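Local coordinates for protein Non-reducing end beta-L-arabinofuranosidase (Bacteroides thetaiotaomicron, PDB 5MQO) that probably hydrolyses glycosidic bonds as a family GH127 glycoside hydrolase from a gut bacterium, linked to the breakdown of complex plant pectin, at residues 141-146 / 192-197. Residues are numbered along the deposited sequence; the frame is centred on the assembly and turned at random.
Sequences GYIHTP and YNLGHL
The flat amide of Asn193 reaches Thr145 through its nitrogen: ND2 donates a hydrogen bond to OG1 of Thr145 (3.3 Å), with the acceptor tilted 26° out of the amide plane. The N-H...O angle of 139° makes this a bent bond, and the two side chains cross at about a right angle. In Thr145, chi1 of -56° sets OG1 anti to the carbonyl carbon, where it accepts the amide proton. The methyl CG2 of Thr145 also borders the amide, 3.7 Å from ND2 of Asn193. On the loop side, the rings of Tyr142 and His144 meet edge by edge, CE2 of Tyr142 and ND1 of His144 each lying in the plane of the other ring. Deeper in, the contact is apolar. The side chains of Ile143 and Leu197 cross at about a right angle, CD1 of the isoleucine touching CD2 of the leucine at 3.5 Å, and CG1 of Ile143 rests 4.3 Å from CD2 of Leu194. The example illustrates how a loop is fastened to a helix: a hydrogen bond at the more open margin, aliphatic packing in the buried part. Within the GH127 catalytic domain, Ile143 and Leu197 share Val133 of helix 120-136 and Tyr104 of helix 102-117, while Leu194 packs on Phe223 and Leu224 of helix 212-230.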
loop_
_atom_site.group_PDB
_atom_site.type_symbol
_atom_site.label_atom_id
_atom_site.label_comp_id
_atom_site.label_asym_id
_atom_site.label_seq_id
_atom_site.Cartn_x
_atom_site.Cartn_y
_atom_site.Cartn_z
ATOM N N GLY A 141 4.162 18.488 -26.720
ATOM C CA GLY A 141 3.942 17.459 -25.708
ATOM C C GLY A 141 2.546 17.407 -25.116
ATOM O O GLY A 141 2.193 16.413 -24.493
ATOM N N TYR A 142 1.760 18.472 -25.288
ATOM C CA TYR A 142 0.357 18.499 -24.857
ATOM C C TYR A 142 -0.403 17.307 -25.394
ATOM O O TYR A 142 -0.057 16.786 -26.460
ATOM C CB TYR A 142 -0.329 19.743 -25.407
ATOM C CG TYR A 142 -1.599 20.144 -24.699
ATOM C CD1 TYR A 142 -1.538 20.701 -23.427
ATOM C CD2 TYR A 142 -2.859 20.029 -25.314
ATOM C CE1 TYR A 142 -2.680 21.118 -22.762
ATOM C CE2 TYR A 142 -4.019 20.440 -24.654
ATOM C CZ TYR A 142 -3.917 20.991 -23.374
ATOM O OH TYR A 142 -5.015 21.424 -22.666
ATOM N N ILE A 143 -1.432 16.875 -24.669
ATOM C CA ILE A 143 -2.409 15.925 -25.216
ATOM C C ILE A 143 -3.834 16.421 -24.977
ATOM O O ILE A 143 -4.187 16.817 -23.866
ATOM C CB ILE A 143 -2.224 14.495 -24.669
ATOM C CG1 ILE A 143 -0.820 13.998 -25.034
ATOM C CG2 ILE A 143 -3.318 13.579 -25.225
ATOM C CD1 ILE A 143 -0.514 12.572 -24.661
ATOM N N HIS A 144 -4.626 16.405 -26.052
ATOM C CA HIS A 144 -6.020 16.831 -26.038
ATOM C C HIS A 144 -6.822 15.530 -25.844
ATOM O O HIS A 144 -7.009 14.761 -26.786
ATOM C CB HIS A 144 -6.353 17.608 -27.348
ATOM C CG HIS A 144 -7.511 18.566 -27.228
ATOM N ND1 HIS A 144 -7.511 19.638 -26.358
ATOM C CD2 HIS A 144 -8.701 18.613 -27.877
ATOM C CE1 HIS A 144 -8.656 20.291 -26.462
ATOM N NE2 HIS A 144 -9.394 19.692 -27.379
ATOM N N THR A 145 -7.250 15.286 -24.602
ATOM C CA THR A 145 -7.763 13.966 -24.148
ATOM C C THR A 145 -8.975 13.412 -24.931
ATOM O O THR A 145 -9.022 12.203 -25.208
ATOM C CB THR A 145 -8.062 13.980 -22.624
ATOM O OG1 THR A 145 -6.874 14.362 -21.919
ATOM C CG2 THR A 145 -8.524 12.607 -22.118
ATOM N N PRO A 146 -9.955 14.281 -25.262
ATOM C CA PRO A 146 -11.000 13.976 -26.245
ATOM C C PRO A 146 -10.582 13.216 -27.525
ATOM O O PRO A 146 -11.308 12.311 -27.943
ATOM C CB PRO A 146 -11.523 15.370 -26.600
ATOM C CG PRO A 146 -11.397 16.136 -25.319
ATOM C CD PRO A 146 -10.346 15.466 -24.468
ATOM N N TYR A 192 -3.294 17.406 -15.460
ATOM C CA TYR A 192 -3.368 16.343 -14.433
ATOM C C TYR A 192 -3.173 14.976 -15.073
ATOM O O TYR A 192 -2.530 14.085 -14.504
ATOM C CB TYR A 192 -4.743 16.298 -13.729
ATOM C CG TYR A 192 -5.271 17.577 -13.087
ATOM C CD1 TYR A 192 -5.060 17.841 -11.728
ATOM C CD2 TYR A 192 -6.043 18.495 -13.824
ATOM C CE1 TYR A 192 -5.565 18.990 -11.130
ATOM C CE2 TYR A 192 -6.550 19.648 -13.232
ATOM C CZ TYR A 192 -6.311 19.889 -11.892
ATOM O OH TYR A 192 -6.819 21.031 -11.328
ATOM N N ASN A 193 -3.797 14.808 -16.236
ATOM C CA ASN A 193 -3.651 13.608 -17.045
ATOM C C ASN A 193 -2.223 13.352 -17.500
ATOM O O ASN A 193 -1.818 12.206 -17.609
ATOM C CB ASN A 193 -4.583 13.670 -18.259
ATOM C CG ASN A 193 -6.022 13.340 -17.899
ATOM O OD1 ASN A 193 -6.391 13.310 -16.721
ATOM N ND2 ASN A 193 -6.838 13.064 -18.913
ATOM N N LEU A 194 -1.459 14.407 -17.756
ATOM C CA LEU A 194 -0.064 14.254 -18.159
ATOM C C LEU A 194 0.800 13.533 -17.154
ATOM O O LEU A 194 1.649 12.745 -17.543
ATOM C CB LEU A 194 0.573 15.609 -18.486
ATOM C CG LEU A 194 0.093 16.262 -19.787
ATOM C CD1 LEU A 194 1.114 17.303 -20.210
ATOM C CD2 LEU A 194 -0.138 15.275 -20.932
ATOM N N GLY A 195 0.595 13.780 -15.874
ATOM C CA GLY A 195 1.387 13.113 -14.860
ATOM C C GLY A 195 1.277 11.594 -14.884
ATOM O O GLY A 195 2.239 10.880 -14.567
ATOM N N HIS A 196 0.099 11.104 -15.248
ATOM C CA HIS A 196 -0.146 9.690 -15.311
ATOM C C HIS A 196 0.422 9.101 -16.571
ATOM O O HIS A 196 0.860 7.950 -16.565
ATOM C CB HIS A 196 -1.630 9.411 -15.209
ATOM C CG HIS A 196 -2.187 9.778 -13.881
ATOM N ND1 HIS A 196 -1.783 9.154 -12.720
ATOM C CD2 HIS A 196 -3.071 10.732 -13.515
ATOM C CE1 HIS A 196 -2.413 9.697 -11.694
ATOM N NE2 HIS A 196 -3.200 10.656 -12.150
ATOM N N LEU A 197 0.435 9.872 -17.651
ATOM C CA LEU A 197 1.136 9.453 -18.857
ATOM C C LEU A 197 2.623 9.195 -18.589
ATOM O O LEU A 197 3.170 8.251 -19.143
ATOM C CB LEU A 197 0.978 10.475 -19.987
ATOM C CG LEU A 197 1.614 10.113 -21.334
ATOM C CD1 LEU A 197 0.853 9.001 -22.028
ATOM C CD2 LEU A 197 1.662 11.341 -22.210
#